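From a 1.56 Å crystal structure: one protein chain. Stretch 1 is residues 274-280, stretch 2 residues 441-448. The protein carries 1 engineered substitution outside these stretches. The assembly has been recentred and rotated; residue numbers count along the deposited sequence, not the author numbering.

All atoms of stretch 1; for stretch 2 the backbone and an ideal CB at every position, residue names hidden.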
ATOM      1  N   LEU A 274      22.430   8.939   4.798  1.00 11.03           N
ATOM      2  CA  LEU A 274      22.345   9.108   3.321  1.00 11.33           C
ATOM      3  C   LEU A 274      22.001   7.751   2.733  1.00 10.74           C
ATOM      4  O   LEU A 274      21.235   7.691   1.792  1.00 11.27           O
ATOM      5  CB  LEU A 274      23.662   9.597   2.767  1.00 12.13           C
ATOM      6  CG  LEU A 274      23.753   9.718   1.245  1.00 11.83           C
ATOM      7  CD1 LEU A 274      22.763  10.699   0.728  1.00 12.47           C
ATOM      8  CD2 LEU A 274      25.152  10.096   0.781  1.00 12.86           C
ATOM      9  N   LEU A 275      22.576   6.662   3.226  1.00 10.52           N
ATOM     10  CA  LEU A 275      22.215   5.360   2.675  1.00 10.55           C
ATOM     11  C   LEU A 275      20.744   5.073   2.796  1.00 10.33           C
ATOM     12  O   LEU A 275      20.126   4.572   1.837  1.00 10.30           O
ATOM     13  CB  LEU A 275      23.039   4.188   3.276  1.00 10.87           C
ATOM     14  CG  LEU A 275      22.635   2.776   2.830  1.00 11.04           C
ATOM     15  CD1 LEU A 275      22.888   2.650   1.353  1.00 11.86           C
ATOM     16  CD2 LEU A 275      23.443   1.735   3.621  1.00 11.92           C
ATOM     17  N   GLY A 276      20.199   5.333   3.990  1.00  9.88           N
ATOM     18  CA  GLY A 276      18.746   5.118   4.198  1.00 10.58           C
ATOM     19  C   GLY A 276      17.918   5.898   3.203  1.00 10.88           C
ATOM     20  O   GLY A 276      16.990   5.357   2.582  1.00  9.78           O
ATOM     21  N   ALA A 277      18.277   7.146   3.050  1.00 10.25           N
ATOM     22  CA  ALA A 277      17.572   8.046   2.132  1.00  9.66           C
ATOM     23  C   ALA A 277      17.628   7.556   0.712  1.00 10.20           C
ATOM     24  O   ALA A 277      16.665   7.625  -0.051  1.00 10.77           O
ATOM     25  CB  ALA A 277      18.113   9.471   2.235  1.00 10.08           C
ATOM     26  N   ARG A 278      18.790   7.014   0.343  1.00  9.25           N
ATOM     27  CA  ARG A 278      19.028   6.510  -1.030  1.00  9.97           C
ATOM     28  C   ARG A 278      18.315   5.181  -1.285  1.00  9.23           C
ATOM     29  O   ARG A 278      17.867   4.946  -2.416  1.00 10.55           O
ATOM     30  CB  ARG A 278      20.511   6.529  -1.353  1.00  9.89           C
ATOM     31  CG  ARG A 278      21.076   7.918  -1.475  1.00 10.85           C
ATOM     32  CD  ARG A 278      22.518   7.959  -1.811  1.00 11.96           C
ATOM     33  NE  ARG A 278      22.862   7.272  -3.105  1.00 10.65           N
ATOM     34  CZ  ARG A 278      22.922   7.876  -4.315  1.00 11.44           C
ATOM     35  NH1 ARG A 278      22.504   9.151  -4.476  1.00 13.58           N
ATOM     36  NH2 ARG A 278      23.366   7.227  -5.387  1.00 14.11           N
ATOM     37  N   ILE A 279      18.119   4.377  -0.258  1.00  9.94           N
ATOM     38  CA  ILE A 279      17.380   3.138  -0.385  1.00  9.83           C
ATOM     39  C   ILE A 279      15.869   3.461  -0.546  1.00  9.44           C
ATOM     40  O   ILE A 279      15.168   2.749  -1.241  1.00  9.91           O
ATOM     41  CB  ILE A 279      17.603   2.234   0.858  1.00 11.42           C
ATOM     42  CG1 ILE A 279      18.977   1.551   0.600  1.00 13.61           C
ATOM     43  CG2 ILE A 279      16.426   1.285   1.075  1.00 14.45           C
ATOM     44  CD1 ILE A 279      19.446   0.836   1.831  1.00 14.88           C
ATOM     45  N   VAL A 280      15.379   4.491   0.127  1.00  9.61           N
ATOM     46  CA  VAL A 280      13.943   4.815   0.059  1.00  9.32           C
ATOM     47  C   VAL A 280      13.630   5.685  -1.129  1.00 10.16           C
ATOM     48  O   VAL A 280      12.627   5.506  -1.831  1.00 10.22           O
ATOM     49  CB  VAL A 280      13.521   5.500   1.365  1.00  9.96           C
ATOM     50  CG1 VAL A 280      12.064   5.977   1.247  1.00 11.39           C
ATOM     51  CG2 VAL A 280      13.665   4.523   2.507  1.00 10.72           C
ATOM     52  N   UNK A 441      20.736  -8.201  -3.440  1.00 13.95           N
ATOM     53  CA  UNK A 441      21.751  -7.127  -3.521  1.00 15.76           C
ATOM     54  C   UNK A 441      21.054  -5.887  -4.073  1.00 14.36           C
ATOM     55  O   UNK A 441      19.994  -5.977  -4.759  1.00 12.77           O
ATOM     56  CB  UNK A 441      22.938  -7.529  -4.399  1.00 15.76           C
ATOM     57  N   UNK A 442      21.660  -4.738  -3.764  1.00 12.44           N
ATOM     58  CA  UNK A 442      21.279  -3.460  -4.252  1.00 11.69           C
ATOM     59  C   UNK A 442      22.491  -2.692  -4.713  1.00 11.55           C
ATOM     60  O   UNK A 442      23.466  -2.613  -3.965  1.00 12.44           O
ATOM     61  CB  UNK A 442      20.513  -2.683  -3.180  1.00 11.69           C
ATOM     62  N   UNK A 443      22.499  -2.184  -5.955  1.00 11.09           N
ATOM     63  CA  UNK A 443      23.635  -1.406  -6.467  1.00 11.07           C
ATOM     64  C   UNK A 443      23.283   0.051  -6.511  1.00 12.45           C
ATOM     65  O   UNK A 443      22.119   0.443  -6.330  1.00 11.65           O
ATOM     66  CB  UNK A 443      24.056  -1.886  -7.858  1.00 11.07           C
ATOM     67  N   UNK A 444      24.258   0.884  -6.823  1.00 11.64           N
ATOM     68  CA  UNK A 444      24.035   2.274  -7.072  1.00 11.39           C
ATOM     69  C   UNK A 444      23.898   3.142  -5.834  1.00 11.25           C
ATOM     70  O   UNK A 444      23.688   4.349  -5.964  1.00 11.83           O
ATOM     71  CB  UNK A 444      22.779   2.422  -7.932  1.00 11.39           C
ATOM     72  N   UNK A 445      24.011   2.582  -4.618  1.00 11.89           N
ATOM     73  CA  UNK A 445      23.826   3.383  -3.430  1.00 11.82           C
ATOM     74  C   UNK A 445      24.984   4.387  -3.169  1.00 13.26           C
ATOM     75  O   UNK A 445      24.719   5.400  -2.579  1.00 11.30           O
ATOM     76  CB  UNK A 445      23.665   2.450  -2.228  1.00 11.82           C
ATOM     77  N   UNK A 446      26.237   4.120  -3.556  1.00 12.28           N
ATOM     78  CA  UNK A 446      27.314   5.076  -3.359  1.00 12.79           C
ATOM     79  C   UNK A 446      27.361   5.958  -4.640  1.00 13.22           C
ATOM     80  O   UNK A 446      27.599   5.427  -5.744  1.00 14.16           O
ATOM     81  CB  UNK A 446      28.645   4.370  -3.096  1.00 12.79           C
ATOM     82  N   UNK A 447      27.097   7.252  -4.544  1.00 12.97           N
ATOM     83  CA  UNK A 447      27.056   8.112  -5.741  1.00 14.25           C
ATOM     84  C   UNK A 447      28.349   8.134  -6.512  1.00 16.11           C
ATOM     85  O   UNK A 447      28.350   8.370  -7.731  1.00 15.49           O
ATOM     86  CB  UNK A 447      26.696   9.545  -5.346  1.00 14.25           C
ATOM     87  N   UNK A 448      29.451   7.896  -5.833  1.00 16.45           N
ATOM     88  CA  UNK A 448      30.754   7.903  -6.534  1.00 16.42           C
ATOM     89  C   UNK A 448      31.159   6.592  -7.142  1.00 19.78           C
ATOM     90  O   UNK A 448      32.106   6.549  -7.938  1.00 22.49           O
ATOM     91  CB  UNK A 448      31.858   8.337  -5.567  1.00 16.42           C
TER

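Stretch 1 is a helix, and R278 reaches from it to the backbone of stretch 2. The closest pair of CA atoms across the two stretches is R278 CA and that of position 445, 6.2 Å apart. Both hydrogen bonds between the stretches end on carbonyl oxygens, which any residue type carries.

Position 441 lies in a strand and is out of reach of the helix. Its ideal CB has nothing of stretch 1 within 5.5 Å, so the visible atoms leave the choice wide. The deposited residue is Q441, which makes no contact with stretch 1.

Position 442 is also in the strand, with phi/psi of -134/127. Its CA-to-CB bond points toward the helix, but the ideal CB stops short of it. A side chain needs some length to arrive, and the nearby side chain of I279 offers only carbon. Isoleucine, leucine or methionine would suit, and the extended backbone is comfortable for a beta-branched residue. The deposited residue is I442, with chi1 and chi2 both t. Its CD1 lies 4.5 Å from I279 CG1, a loose apolar contact.

Position 443 is out of reach, and stretch 1 sets no preference. It is S443.

Position 444 has phi/psi of 80/1. The positive phi by itself favours glycine, with asparagine a less common alternative. The ideal CB is 5.5 Å from R278 NH2, so stretch 1 leaves room for a CB; the backbone angle is the stronger argument for glycine. The deposited residue is G444. Its carbonyl accepts a hydrogen bond from the guanidinium, R278 NH2 to G444 O at 3.0 Å.

Position 445 sits closest to the helix. Its CA-to-CB bond points sideways, yet the ideal CB is 3.7 Å from L275 CD1 and 5.0 Å from R278 NE. A small or medium side chain with some carbon would suit: alanine, valine or threonine. The deposited residue is T445, chi1 p. Its CB packs 3.6 Å from L275 CD1, and its CG2 comes to 4.4 Å from I279 CG1. Its carbonyl takes a second bond from the arginine, R278 NE to T445 O at 2.7 Å. This bond is short but weak, since the angle at the hydrogen is only 129°. Both acceptor oxygens lie at the guanidinium edge, near its plane.

Position 446 points away from the helix, so polar residues would be as welcome as others. It is N446. Its OD1 accepts a bond from the backbone N of position 448, 2.7 Å away, which ties the turn together locally.

Position 447 points toward stretch 1, with the ideal CB 4.1 Å from R278 NH2. Its phi of -59 admits proline, though alanine or another compact residue could also fit. The deposited residue is P447. Its N lies over one face of the guanidinium, and P447 CG is 3.8 Å from R278 CZ.

Position 448 is out of reach, so stretch 1 does not choose among residues. It is N448.

Stretch 2, residues 441-448: QISGTNPN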
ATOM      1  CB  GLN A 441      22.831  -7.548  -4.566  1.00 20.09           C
ATOM      2  CG  GLN A 441      23.735  -8.537  -3.898  1.00 27.75           C
ATOM      3  CD  GLN A 441      24.832  -9.300  -4.641  1.00 34.76           C
ATOM      4  OE1 GLN A 441      25.451  -8.905  -5.651  1.00 44.96           O
ATOM      5  NE2 GLN A 441      25.165 -10.377  -4.018  1.00 27.58           N
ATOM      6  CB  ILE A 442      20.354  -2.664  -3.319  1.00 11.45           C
ATOM      7  CG1 ILE A 442      19.947  -1.364  -4.008  1.00 11.66           C
ATOM      8  CG2 ILE A 442      21.002  -2.414  -1.964  1.00 11.38           C
ATOM      9  CD1 ILE A 442      18.808  -0.634  -3.315  1.00 13.16           C
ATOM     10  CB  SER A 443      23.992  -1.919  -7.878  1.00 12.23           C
ATOM     11  OG  SER A 443      23.077  -1.459  -8.833  1.00 13.48           O
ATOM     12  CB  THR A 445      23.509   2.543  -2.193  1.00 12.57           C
ATOM     13  OG1 THR A 445      24.611   1.724  -1.813  1.00 13.94           O
ATOM     14  CG2 THR A 445      22.204   1.697  -2.392  1.00 12.54           C
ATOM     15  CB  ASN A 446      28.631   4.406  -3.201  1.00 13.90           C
ATOM     16  CG  ASN A 446      29.733   5.440  -2.907  1.00 15.69           C
ATOM     17  OD1 ASN A 446      29.895   6.451  -3.576  1.00 18.99           O
ATOM     18  ND2 ASN A 446      30.375   5.247  -1.774  1.00 20.05           N
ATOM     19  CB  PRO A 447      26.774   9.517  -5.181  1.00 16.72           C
ATOM     20  CG  PRO A 447      26.436   9.327  -3.774  1.00 18.12           C
ATOM     21  CD  PRO A 447      26.725   7.977  -3.321  1.00 15.22           C
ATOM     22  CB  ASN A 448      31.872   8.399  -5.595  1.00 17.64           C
ATOM     23  CG  ASN A 448      31.786   9.867  -5.320  1.00 20.42           C
ATOM     24  OD1 ASN A 448      31.332  10.623  -6.175  1.00 21.41           O
ATOM     25  ND2 ASN A 448      32.217  10.284  -4.124  1.00 18.53           N
TER
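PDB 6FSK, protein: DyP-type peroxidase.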